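Local coordinates for protein phosphoribosyltransferase (PDB 1WD5) that is of unknown function but belongs to the type I phosphoribosyltransferase family and is thus predicted to act as a glycosyltransferase, at residues 20-25 / 148-153; 48-53 / 116-121; 67-72 / 140-145; 110-115 / 202-207. All blocks are in the same frame, centred on the assembly; numbering follows the deposited sequence.

Contact 1 (20-25 / 148-153); sequences LGLEAP and PRRVVV
R149 turns the edge of its guanidinium to E23 OE1: NH2 donates over 2.8 Å onto the anti lone pair, the one turned away from OE2, while NH1 adds a weak bond to the same oxygen. Carboxylate and guanidinium lie nearly coplanar, 25° apart, and one water, accepting from R149 NH1 and donating to E23 OE1, bridges the two groups. The R149 chain bends at chi3 (73°), which turns NE out of the line of the chain. R150 instead runs straight from CG to NE and crosses the L20 and L22 side chains at about a right angle; its NH1 bonds L20 O at 3.1 Å, in the guanidinium plane but from above the carbonyl plane. L22 CD2 sits over one face of that guanidinium, 3.8 Å from NH1. The contact ties the loop between helix 6-17 and strand 26-29 to the start of strand 150-155 in the parallel part of the phosphoribosyltransferase sheet. L20 CD1 meets V152 CG1 tip to tip at 4.2 Å. The strongest polar partners of both arginines lie outside the two segments: D122 forms a salt bridge with R149 NH2 and also accepts from E23 N, and E171 pairs with R150 NH2.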
loop_
_atom_site.group_PDB
_atom_site.type_symbol
_atom_site.label_atom_id
_atom_site.label_comp_id
_atom_site.label_asym_id
_atom_site.label_seq_id
_atom_site.Cartn_x
_atom_site.Cartn_y
_atom_site.Cartn_z
ATOM N N LEU A 20 14.616 10.617 7.593
ATOM C CA LEU A 20 13.692 10.202 8.648
ATOM C C LEU A 20 14.270 9.303 9.733
ATOM O O LEU A 20 13.658 9.130 10.783
ATOM C CB LEU A 20 12.468 9.519 8.037
ATOM C CG LEU A 20 11.615 10.390 7.114
ATOM C CD1 LEU A 20 10.398 9.600 6.659
ATOM C CD2 LEU A 20 11.186 11.649 7.848
ATOM N N GLY A 21 15.430 8.711 9.480
ATOM C CA GLY A 21 16.043 7.855 10.481
ATOM C C GLY A 21 15.413 6.485 10.660
ATOM O O GLY A 21 15.459 5.913 11.749
ATOM N N LEU A 22 14.819 5.950 9.601
ATOM C CA LEU A 22 14.211 4.630 9.674
ATOM C C LEU A 22 15.341 3.622 9.798
ATOM O O LEU A 22 16.408 3.821 9.229
ATOM C CB LEU A 22 13.405 4.356 8.409
ATOM C CG LEU A 22 12.233 5.313 8.190
ATOM C CD1 LEU A 22 11.737 5.202 6.763
ATOM C CD2 LEU A 22 11.126 4.992 9.183
ATOM N N GLU A 23 15.118 2.545 10.542
ATOM C CA GLU A 23 16.155 1.532 10.712
ATOM C C GLU A 23 15.762 0.203 10.074
ATOM O O GLU A 23 14.776 -0.411 10.476
ATOM C CB GLU A 23 16.442 1.332 12.201
ATOM C CG GLU A 23 16.847 2.617 12.906
ATOM C CD GLU A 23 17.146 2.411 14.377
ATOM O OE1 GLU A 23 16.265 1.896 15.101
ATOM O OE2 GLU A 23 18.262 2.769 14.810
ATOM N N ALA A 24 16.542 -0.231 9.083
ATOM C CA ALA A 24 16.277 -1.486 8.377
ATOM C C ALA A 24 14.767 -1.651 8.246
ATOM O O ALA A 24 14.184 -2.611 8.750
ATOM C CB ALA A 24 16.869 -2.656 9.151
ATOM N N PRO A 25 14.116 -0.707 7.558
ATOM C CA PRO A 25 12.667 -0.741 7.371
ATOM C C PRO A 25 12.140 -1.849 6.474
ATOM O O PRO A 25 12.841 -2.341 5.595
ATOM C CB PRO A 25 12.374 0.636 6.793
ATOM C CG PRO A 25 13.573 0.868 5.925
ATOM C CD PRO A 25 14.717 0.415 6.812
ATOM N N PRO A 148 3.410 -2.536 14.335
ATOM C CA PRO A 148 4.688 -2.022 13.840
ATOM C C PRO A 148 5.189 -0.913 14.762
ATOM O O PRO A 148 4.395 -0.258 15.440
ATOM C CB PRO A 148 4.330 -1.504 12.454
ATOM C CG PRO A 148 2.948 -1.005 12.653
ATOM C CD PRO A 148 2.307 -2.118 13.455
ATOM N N ARG A 149 6.502 -0.713 14.794
ATOM C CA ARG A 149 7.096 0.322 15.636
ATOM C C ARG A 149 6.748 1.702 15.098
ATOM O O ARG A 149 6.481 2.634 15.859
ATOM C CB ARG A 149 8.622 0.170 15.675
ATOM C CG ARG A 149 9.301 1.144 16.620
ATOM C CD ARG A 149 10.791 0.872 16.763
ATOM N NE ARG A 149 11.562 1.263 15.585
ATOM C CZ ARG A 149 12.890 1.225 15.524
ATOM N NH1 ARG A 149 13.592 0.811 16.573
ATOM N NH2 ARG A 149 13.522 1.611 14.425
ATOM N N ARG A 150 6.741 1.821 13.777
ATOM C CA ARG A 150 6.449 3.086 13.127
ATOM C C ARG A 150 5.933 2.827 11.714
ATOM O O ARG A 150 6.342 1.863 11.060
ATOM C CB ARG A 150 7.726 3.920 13.075
ATOM C CG ARG A 150 7.600 5.262 12.393
ATOM C CD ARG A 150 8.960 5.937 12.335
ATOM N NE ARG A 150 8.910 7.234 11.672
ATOM C CZ ARG A 150 9.972 8.008 11.472
ATOM N NH1 ARG A 150 11.168 7.610 11.885
ATOM N NH2 ARG A 150 9.837 9.178 10.862
ATOM N N VAL A 151 5.032 3.686 11.250
ATOM C CA VAL A 151 4.473 3.546 9.913
ATOM C C VAL A 151 4.588 4.864 9.156
ATOM O O VAL A 151 4.234 5.930 9.674
ATOM C CB VAL A 151 2.985 3.120 9.966
ATOM C CG1 VAL A 151 2.458 2.889 8.558
ATOM C CG2 VAL A 151 2.837 1.857 10.802
ATOM N N VAL A 152 5.102 4.787 7.933
ATOM C CA VAL A 152 5.256 5.964 7.089
ATOM C C VAL A 152 4.691 5.680 5.711
ATOM O O VAL A 152 5.024 4.667 5.093
ATOM C CB VAL A 152 6.740 6.359 6.912
ATOM C CG1 VAL A 152 6.851 7.530 5.943
ATOM C CG2 VAL A 152 7.355 6.723 8.250
ATOM N N VAL A 153 3.826 6.567 5.234
ATOM C CA VAL A 153 3.252 6.423 3.903
ATOM C C VAL A 153 4.138 7.232 2.962
ATOM O O VAL A 153 4.331 8.432 3.167
ATOM C CB VAL A 153 1.820 6.984 3.840
ATOM C CG1 VAL A 153 1.351 7.057 2.391
ATOM C CG2 VAL A 153 0.885 6.101 4.657
HETATM O O HOH W 1 16.390 0.977 17.809
#

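Contact 2 (48-53 / 116-121); sequences ELDVVL and AARKGR
E48 and R121 cross at about a right angle, with carboxylate and guanidinium planes 55° apart, and meet through a single salt-bridge hydrogen bond: R121 NH1 to E48 OE1, 3.1 Å, lying near the guanidinium plane and reaching the oxygen nearly along its C-O bond. The A116 methyl touches the same carboxylate, CB lying 3.9 Å from E48 CD. Because E48 OE2 pairs with R113, an alanine in place of E48 would probably leave both R121 and R113 without this shared counter-charge and open a gap beside the A116 methyl. D50, two residues on and with its CB likewise toward the loop, takes A116 N on OD2 at 3.1 Å in an almost straight bond (173°), from above the carboxylate plane. Strand 48-59 thus holds the loop leading from helix 88-112 into strand 122-126 of the phosphoribosyltransferase sheet, which includes a type II turn from R118 to R121. The extended chain of R118 lays its guanidinium beside the strand, where NH2 makes a long salt bridge to D50 OD2 (3.9 Å) and donates to a water that also accepts from L53 N. Stronger ionic partners lie outside: E146 for R118 NH1 and R110 for D50 OD1.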
loop_
_atom_site.group_PDB
_atom_site.type_symbol
_atom_site.label_atom_id
_atom_site.label_comp_id
_atom_site.label_asym_id
_atom_site.label_seq_id
_atom_site.Cartn_x
_atom_site.Cartn_y
_atom_site.Cartn_z
ATOM N N GLU A 48 14.039 -4.191 3.606
ATOM C CA GLU A 48 13.507 -5.456 3.112
ATOM C C GLU A 48 12.190 -5.240 2.361
ATOM O O GLU A 48 11.271 -4.603 2.871
ATOM C CB GLU A 48 13.300 -6.406 4.295
ATOM C CG GLU A 48 12.528 -7.670 3.973
ATOM C CD GLU A 48 12.578 -8.682 5.103
ATOM O OE1 GLU A 48 12.494 -8.266 6.277
ATOM O OE2 GLU A 48 12.692 -9.894 4.818
ATOM N N LEU A 49 12.099 -5.784 1.152
ATOM C CA LEU A 49 10.903 -5.620 0.329
ATOM C C LEU A 49 9.878 -6.739 0.467
ATOM O O LEU A 49 10.222 -7.917 0.545
ATOM C CB LEU A 49 11.312 -5.475 -1.142
ATOM C CG LEU A 49 10.257 -5.307 -2.246
ATOM C CD1 LEU A 49 9.586 -6.631 -2.546
ATOM C CD2 LEU A 49 9.238 -4.255 -1.834
ATOM N N ASP A 50 8.611 -6.349 0.512
ATOM C CA ASP A 50 7.512 -7.304 0.580
ATOM C C ASP A 50 6.285 -6.606 0.023
ATOM O O ASP A 50 6.314 -5.408 -0.277
ATOM C CB ASP A 50 7.251 -7.777 2.020
ATOM C CG ASP A 50 6.326 -8.991 2.076
ATOM O OD1 ASP A 50 6.015 -9.564 1.010
ATOM O OD2 ASP A 50 5.911 -9.382 3.185
ATOM N N VAL A 51 5.210 -7.358 -0.132
ATOM C CA VAL A 51 3.987 -6.801 -0.667
ATOM C C VAL A 51 2.935 -6.765 0.433
ATOM O O VAL A 51 2.951 -7.595 1.343
ATOM C CB VAL A 51 3.475 -7.666 -1.832
ATOM C CG1 VAL A 51 3.210 -9.087 -1.337
ATOM C CG2 VAL A 51 2.219 -7.068 -2.418
ATOM N N VAL A 52 2.039 -5.788 0.363
ATOM C CA VAL A 52 0.963 -5.698 1.336
ATOM C C VAL A 52 -0.258 -6.166 0.568
ATOM O O VAL A 52 -0.557 -5.653 -0.513
ATOM C CB VAL A 52 0.771 -4.254 1.878
ATOM C CG1 VAL A 52 0.541 -3.275 0.746
ATOM C CG2 VAL A 52 -0.390 -4.229 2.861
ATOM N N LEU A 53 -0.938 -7.165 1.119
ATOM C CA LEU A 53 -2.103 -7.762 0.481
ATOM C C LEU A 53 -3.356 -7.536 1.316
ATOM O O LEU A 53 -3.565 -8.194 2.339
ATOM C CB LEU A 53 -1.840 -9.256 0.289
ATOM C CG LEU A 53 -0.657 -9.542 -0.650
ATOM C CD1 LEU A 53 -0.109 -10.951 -0.437
ATOM C CD2 LEU A 53 -1.122 -9.355 -2.089
ATOM N N ALA A 116 6.991 -11.179 5.405
ATOM C CA ALA A 116 8.047 -10.723 6.300
ATOM C C ALA A 116 7.419 -10.181 7.578
ATOM O O ALA A 116 6.320 -9.629 7.549
ATOM C CB ALA A 116 8.878 -9.635 5.624
ATOM N N ALA A 117 8.120 -10.345 8.697
ATOM C CA ALA A 117 7.629 -9.868 9.985
ATOM C C ALA A 117 7.506 -8.349 9.964
ATOM O O ALA A 117 8.286 -7.665 9.297
ATOM C CB ALA A 117 8.580 -10.307 11.104
ATOM N N ARG A 118 6.524 -7.823 10.690
ATOM C CA ARG A 118 6.302 -6.382 10.748
ATOM C C ARG A 118 6.278 -5.857 12.180
ATOM O O ARG A 118 6.565 -4.686 12.430
ATOM C CB ARG A 118 4.987 -6.041 10.043
ATOM C CG ARG A 118 4.990 -6.445 8.576
ATOM C CD ARG A 118 3.594 -6.529 7.983
ATOM N NE ARG A 118 3.651 -6.967 6.591
ATOM C CZ ARG A 118 2.592 -7.185 5.823
ATOM N NH1 ARG A 118 1.370 -7.010 6.308
ATOM N NH2 ARG A 118 2.757 -7.575 4.566
ATOM N N LYS A 119 5.938 -6.738 13.116
ATOM C CA LYS A 119 5.861 -6.379 14.525
ATOM C C LYS A 119 7.126 -5.715 15.055
ATOM O O LYS A 119 8.227 -6.248 14.917
ATOM C CB LYS A 119 5.555 -7.624 15.366
ATOM C CG LYS A 119 5.407 -7.341 16.853
ATOM C CD LYS A 119 5.092 -8.611 17.631
ATOM C CE LYS A 119 4.876 -8.315 19.109
ATOM N NZ LYS A 119 4.510 -9.544 19.870
ATOM N N GLY A 120 6.953 -4.547 15.669
ATOM C CA GLY A 120 8.081 -3.825 16.235
ATOM C C GLY A 120 9.138 -3.344 15.252
ATOM O O GLY A 120 10.271 -3.071 15.645
ATOM N N ARG A 121 8.789 -3.234 13.977
ATOM C CA ARG A 121 9.758 -2.768 12.995
ATOM C C ARG A 121 9.236 -1.520 12.311
ATOM O O ARG A 121 8.045 -1.226 12.380
ATOM C CB ARG A 121 10.029 -3.858 11.955
ATOM C CG ARG A 121 10.544 -5.154 12.563
ATOM C CD ARG A 121 10.837 -6.187 11.500
ATOM N NE ARG A 121 11.977 -5.804 10.674
ATOM C CZ ARG A 121 12.366 -6.471 9.594
ATOM N NH1 ARG A 121 11.704 -7.555 9.210
ATOM N NH2 ARG A 121 13.412 -6.051 8.893
HETATM O O HOH W 2 -0.112 -8.024 3.780
#

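Contact 3 (67-72 / 140-145); sequences LGAVGE and LSVVFQ
V142 packs against bare backbone: its CG2 methyl reaches the main chain of strand 66-71 at G71, where there is no side chain, and lies 4.0 Å from G71 N and 4.1 Å from V70 C. This is helix-on-sheet packing in the alpha/beta core of the phosphoribosyltransferase fold, with helix 134-144 lying over strand 66-71, which is second from the edge of the mixed sheet, between strands 76-78 and 48-59 and antiparallel to both. The axes of the short segments 68-71 and 140-144 approach to 8.0 Å and cross at -62°, and no hydrogen bond joins the two segments. The small residues A69 and G71 are consistent with this approach. A69 puts only a methyl toward the helix, and its CB lies 4.1 Å from V142 CG2 and 4.3 Å from S141 CB. A CB on G71 would point at the helix and come too close to V142 CG1, so the lack of a side chain here leaves room for the valine. V70, between them, turns its CB away from the helix and meets A95 and Q98 of helix 88-112, so the strand is packed on both sides. S141 brings its CB to A69, while its hydroxyl is hydrogen-bonded to R169 and to the carbonyl of E137, a polar group satisfied outside the apolar contact. Beyond the strand, V142 also touches V54 of strand 48-59 and E75. With CG1 anti to the backbone N (chi1 174°), the second V142 methyl is left facing the glycine, CG1 lying 4.2 Å from G71 CA.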
loop_
_atom_site.group_PDB
_atom_site.type_symbol
_atom_site.label_atom_id
_atom_site.label_comp_id
_atom_site.label_asym_id
_atom_site.label_seq_id
_atom_site.Cartn_x
_atom_site.Cartn_y
_atom_site.Cartn_z
ATOM N N LEU A 67 -15.656 0.907 5.358
ATOM C CA LEU A 67 -16.118 0.660 6.719
ATOM C C LEU A 67 -15.075 -0.210 7.414
ATOM O O LEU A 67 -15.142 -0.435 8.623
ATOM C CB LEU A 67 -17.479 -0.055 6.727
ATOM C CG LEU A 67 -18.678 0.708 6.154
ATOM C CD1 LEU A 67 -19.951 -0.103 6.366
ATOM C CD2 LEU A 67 -18.799 2.064 6.834
ATOM N N GLY A 68 -14.106 -0.691 6.639
ATOM C CA GLY A 68 -13.054 -1.529 7.190
ATOM C C GLY A 68 -12.154 -2.121 6.117
ATOM O O GLY A 68 -12.121 -1.630 4.989
ATOM N N ALA A 69 -11.429 -3.180 6.463
ATOM C CA ALA A 69 -10.527 -3.836 5.517
ATOM C C ALA A 69 -10.230 -5.265 5.951
ATOM O O ALA A 69 -10.389 -5.602 7.126
ATOM C CB ALA A 69 -9.214 -3.048 5.411
ATOM N N VAL A 70 -9.819 -6.104 5.001
ATOM C CA VAL A 70 -9.456 -7.488 5.303
ATOM C C VAL A 70 -8.023 -7.706 4.813
ATOM O O VAL A 70 -7.648 -7.214 3.747
ATOM C CB VAL A 70 -10.378 -8.521 4.596
ATOM C CG1 VAL A 70 -11.827 -8.328 5.039
ATOM C CG2 VAL A 70 -10.257 -8.390 3.087
ATOM N N GLY A 71 -7.228 -8.427 5.596
ATOM C CA GLY A 71 -5.853 -8.694 5.217
ATOM C C GLY A 71 -5.708 -10.078 4.612
ATOM O O GLY A 71 -6.655 -10.870 4.617
ATOM N N GLU A 72 -4.524 -10.373 4.090
ATOM C CA GLU A 72 -4.262 -11.666 3.470
ATOM C C GLU A 72 -4.461 -12.812 4.459
ATOM O O GLU A 72 -4.751 -13.938 4.062
ATOM C CB GLU A 72 -2.834 -11.703 2.916
ATOM C CG GLU A 72 -1.747 -11.558 3.973
ATOM C CD GLU A 72 -0.347 -11.599 3.381
ATOM O OE1 GLU A 72 0.298 -10.529 3.263
ATOM O OE2 GLU A 72 0.109 -12.706 3.022
ATOM N N LEU A 140 -3.236 0.696 5.574
ATOM C CA LEU A 140 -2.924 1.249 6.887
ATOM C C LEU A 140 -3.717 0.551 7.984
ATOM O O LEU A 140 -3.169 0.182 9.021
ATOM C CB LEU A 140 -3.228 2.753 6.924
ATOM C CG LEU A 140 -2.212 3.712 6.297
ATOM C CD1 LEU A 140 -2.759 5.129 6.332
ATOM C CD2 LEU A 140 -0.896 3.639 7.060
ATOM N N SER A 141 -5.014 0.371 7.755
ATOM C CA SER A 141 -5.869 -0.273 8.743
ATOM C C SER A 141 -5.355 -1.646 9.150
ATOM O O SER A 141 -5.346 -1.976 10.334
ATOM C CB SER A 141 -7.297 -0.390 8.212
ATOM O OG SER A 141 -7.897 0.894 8.123
ATOM N N VAL A 142 -4.926 -2.444 8.176
ATOM C CA VAL A 142 -4.419 -3.781 8.471
ATOM C C VAL A 142 -3.043 -3.724 9.129
ATOM O O VAL A 142 -2.812 -4.365 10.153
ATOM C CB VAL A 142 -4.334 -4.648 7.192
ATOM C CG1 VAL A 142 -3.670 -5.981 7.511
ATOM C CG2 VAL A 142 -5.738 -4.883 6.625
ATOM N N VAL A 143 -2.133 -2.953 8.542
ATOM C CA VAL A 143 -0.787 -2.834 9.081
ATOM C C VAL A 143 -0.753 -2.331 10.527
ATOM O O VAL A 143 0.041 -2.814 11.328
ATOM C CB VAL A 143 0.080 -1.906 8.201
ATOM C CG1 VAL A 143 1.453 -1.721 8.829
ATOM C CG2 VAL A 143 0.216 -2.509 6.803
ATOM N N PHE A 144 -1.605 -1.365 10.861
ATOM C CA PHE A 144 -1.648 -0.832 12.225
ATOM C C PHE A 144 -1.980 -1.900 13.263
ATOM O O PHE A 144 -1.516 -1.836 14.397
ATOM C CB PHE A 144 -2.674 0.303 12.325
ATOM C CG PHE A 144 -2.128 1.653 11.946
ATOM C CD1 PHE A 144 -2.940 2.592 11.320
ATOM C CD2 PHE A 144 -0.807 1.990 12.228
ATOM C CE1 PHE A 144 -2.446 3.848 10.979
ATOM C CE2 PHE A 144 -0.304 3.242 11.893
ATOM C CZ PHE A 144 -1.125 4.173 11.265
ATOM N N GLN A 145 -2.785 -2.880 12.878
ATOM C CA GLN A 145 -3.152 -3.947 13.800
ATOM C C GLN A 145 -2.028 -4.966 13.956
ATOM O O GLN A 145 -2.141 -5.899 14.747
ATOM C CB GLN A 145 -4.412 -4.666 13.310
ATOM C CG GLN A 145 -5.662 -3.804 13.293
ATOM C CD GLN A 145 -6.045 -3.300 14.674
ATOM O OE1 GLN A 145 -5.318 -2.521 15.290
ATOM N NE2 GLN A 145 -7.194 -3.748 15.168
#

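Contact 4 (110-115 / 202-207); sequences RRVRPK and ILLEWA
The C-terminal end of helix 88-112 meets that of helix 196-204, and V112 and R113 carry the contact from the first helix and the residues just after it. V112 crosses both leucines at about a right angle: CG2 touches L203 CB at 3.9 Å, while CB is pressed to 3.4 Å from L204 CD2, closer than usual van der Waals contact. V112 O lies 3.2 Å from A207 CB. R113 packs its CG 3.8 Å from L203 CD2. Farther out, W206 O stands over the centre of one face of the R113 guanidinium, 3.8 Å from NH2, and the same NH2 meets W206 CB at 3.9 Å. The contact thus joins helix 196-204, the last of the chain, to the long helix 88-112 of this phosphoribosyltransferase-like fold; a type I turn runs from L204 to A207. R113 NH1 donates to P114 O at 2.8 Å, nearly in line with that carbonyl, and R110 NH1 donates to R113 O at 3.1 Å, in its own guanidinium plane. R113 NH2 also pairs with E48 and bonds L49 O, and W206 NE1 bonds D39. An alanine in place of R113 would probably leave the E48 carboxylate and L49 O without this partner and open a gap beside L203 and W206.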
loop_
_atom_site.group_PDB
_atom_site.type_symbol
_atom_site.label_atom_id
_atom_site.label_comp_id
_atom_site.label_asym_id
_atom_site.label_seq_id
_atom_site.Cartn_x
_atom_site.Cartn_y
_atom_site.Cartn_z
ATOM N N ARG A 110 2.859 -15.527 -2.085
ATOM C CA ARG A 110 3.450 -16.147 -0.903
ATOM C C ARG A 110 4.232 -17.409 -1.225
ATOM O O ARG A 110 5.062 -17.847 -0.432
ATOM C CB ARG A 110 2.375 -16.439 0.149
ATOM C CG ARG A 110 1.805 -15.175 0.800
ATOM C CD ARG A 110 2.926 -14.302 1.351
ATOM N NE ARG A 110 2.484 -12.969 1.763
ATOM C CZ ARG A 110 3.263 -11.891 1.723
ATOM N NH1 ARG A 110 4.510 -12.002 1.287
ATOM N NH2 ARG A 110 2.810 -10.710 2.122
ATOM N N ARG A 111 3.975 -17.995 -2.390
ATOM C CA ARG A 111 4.700 -19.190 -2.786
ATOM C C ARG A 111 6.148 -18.835 -3.137
ATOM O O ARG A 111 7.050 -19.652 -2.959
ATOM C CB ARG A 111 4.018 -19.849 -3.979
ATOM C CG ARG A 111 4.676 -21.142 -4.444
ATOM C CD ARG A 111 3.690 -21.945 -5.271
ATOM N NE ARG A 111 2.520 -22.289 -4.474
ATOM C CZ ARG A 111 1.263 -22.165 -4.892
ATOM N NH1 ARG A 111 1.011 -21.703 -6.109
ATOM N NH2 ARG A 111 0.258 -22.500 -4.091
ATOM N N VAL A 112 6.369 -17.615 -3.624
ATOM C CA VAL A 112 7.715 -17.176 -3.991
ATOM C C VAL A 112 8.413 -16.323 -2.927
ATOM O O VAL A 112 9.634 -16.189 -2.947
ATOM C CB VAL A 112 7.713 -16.389 -5.326
ATOM C CG1 VAL A 112 7.174 -17.260 -6.439
ATOM C CG2 VAL A 112 6.880 -15.127 -5.195
ATOM N N ARG A 113 7.645 -15.737 -2.008
ATOM C CA ARG A 113 8.223 -14.919 -0.935
ATOM C C ARG A 113 7.260 -14.872 0.252
ATOM O O ARG A 113 6.172 -14.302 0.164
ATOM C CB ARG A 113 8.569 -13.510 -1.468
ATOM C CG ARG A 113 7.977 -12.297 -0.729
ATOM C CD ARG A 113 8.460 -12.166 0.704
ATOM N NE ARG A 113 9.414 -11.082 0.942
ATOM C CZ ARG A 113 10.149 -11.000 2.048
ATOM N NH1 ARG A 113 10.020 -11.935 2.982
ATOM N NH2 ARG A 113 11.009 -10.007 2.225
ATOM N N PRO A 114 7.651 -15.496 1.380
ATOM C CA PRO A 114 6.839 -15.545 2.599
ATOM C C PRO A 114 6.673 -14.177 3.237
ATOM O O PRO A 114 7.535 -13.310 3.094
ATOM C CB PRO A 114 7.616 -16.510 3.491
ATOM C CG PRO A 114 9.033 -16.215 3.116
ATOM C CD PRO A 114 8.953 -16.153 1.601
ATOM N N LYS A 115 5.562 -13.985 3.939
ATOM C CA LYS A 115 5.296 -12.709 4.588
ATOM C C LYS A 115 6.389 -12.351 5.585
ATOM O O LYS A 115 6.685 -13.122 6.500
ATOM C CB LYS A 115 3.947 -12.749 5.305
ATOM C CG LYS A 115 3.610 -11.450 6.017
ATOM C CD LYS A 115 2.241 -11.495 6.668
ATOM C CE LYS A 115 1.928 -10.151 7.309
ATOM N NZ LYS A 115 0.586 -10.127 7.936
ATOM N N ILE A 202 10.098 -9.938 -8.957
ATOM C CA ILE A 202 10.674 -9.028 -7.978
ATOM C C ILE A 202 10.705 -9.670 -6.594
ATOM O O ILE A 202 11.730 -9.639 -5.915
ATOM C CB ILE A 202 9.875 -7.717 -7.911
ATOM C CG1 ILE A 202 10.035 -6.957 -9.230
ATOM C CG2 ILE A 202 10.355 -6.871 -6.740
ATOM C CD1 ILE A 202 9.205 -5.703 -9.319
ATOM N N LEU A 203 9.586 -10.264 -6.189
ATOM C CA LEU A 203 9.484 -10.909 -4.885
ATOM C C LEU A 203 10.483 -12.057 -4.676
ATOM O O LEU A 203 10.967 -12.270 -3.560
ATOM C CB LEU A 203 8.057 -11.433 -4.670
ATOM C CG LEU A 203 6.933 -10.403 -4.489
ATOM C CD1 LEU A 203 5.590 -11.120 -4.371
ATOM C CD2 LEU A 203 7.194 -9.574 -3.242
ATOM N N LEU A 204 10.778 -12.794 -5.745
ATOM C CA LEU A 204 11.704 -13.927 -5.686
ATOM C C LEU A 204 13.092 -13.555 -5.183
ATOM O O LEU A 204 13.729 -14.333 -4.470
ATOM C CB LEU A 204 11.827 -14.582 -7.068
ATOM C CG LEU A 204 10.703 -15.531 -7.491
ATOM C CD1 LEU A 204 10.788 -15.816 -8.986
ATOM C CD2 LEU A 204 10.807 -16.826 -6.695
ATOM N N GLU A 205 13.562 -12.369 -5.557
ATOM C CA GLU A 205 14.882 -11.897 -5.142
ATOM C C GLU A 205 14.982 -11.672 -3.630
ATOM O O GLU A 205 16.088 -11.567 -3.084
ATOM C CB GLU A 205 15.232 -10.583 -5.857
ATOM C CG GLU A 205 15.729 -10.718 -7.296
ATOM C CD GLU A 205 17.076 -11.431 -7.394
ATOM O OE1 GLU A 205 17.118 -12.663 -7.203
ATOM O OE2 GLU A 205 18.096 -10.761 -7.659
ATOM N N TRP A 206 13.839 -11.599 -2.950
ATOM C CA TRP A 206 13.853 -11.352 -1.509
ATOM C C TRP A 206 13.568 -12.556 -0.622
ATOM O O TRP A 206 13.464 -12.420 0.597
ATOM C CB TRP A 206 12.885 -10.215 -1.158
ATOM C CG TRP A 206 13.243 -8.912 -1.826
ATOM C CD1 TRP A 206 12.850 -8.487 -3.064
ATOM C CD2 TRP A 206 14.117 -7.898 -1.313
ATOM N NE1 TRP A 206 13.431 -7.269 -3.356
ATOM C CE2 TRP A 206 14.212 -6.888 -2.297
ATOM C CE3 TRP A 206 14.832 -7.746 -0.117
ATOM C CZ2 TRP A 206 14.993 -5.742 -2.121
ATOM C CZ3 TRP A 206 15.610 -6.599 0.055
ATOM C CH2 TRP A 206 15.681 -5.616 -0.942
ATOM N N ALA A 207 13.440 -13.732 -1.222
ATOM C CA ALA A 207 13.179 -14.935 -0.444
ATOM C C ALA A 207 14.524 -15.516 -0.016
ATOM O O ALA A 207 15.567 -15.119 -0.528
ATOM C CB ALA A 207 12.406 -15.944 -1.284
#

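In the fold
Contacts 1, 2 and 3 all reach the same mixed sheet, and contact 4 reaches strand 48-59 through R110, R113 and W206. Contact 2 is the meeting point: its centre lies about 11 Å from that of contact 1, 12 Å from contact 4 and 14 Å from contact 3. R149 N and R121 O (2.9 Å) link contacts 1 and 2. R110 NH1 meets D50 OD1 at 2.9 Å and R110 NE meets E72 OE2 at 2.7 Å, so one arginine spans contacts 4, 2 and 3. Contacts 1 and 3 touch where V151 packs on L140 and F144. The segment between strand 122-126 and helix 134-144 is consistent with the PRPP-binding motif of type I phosphoribosyltransferases.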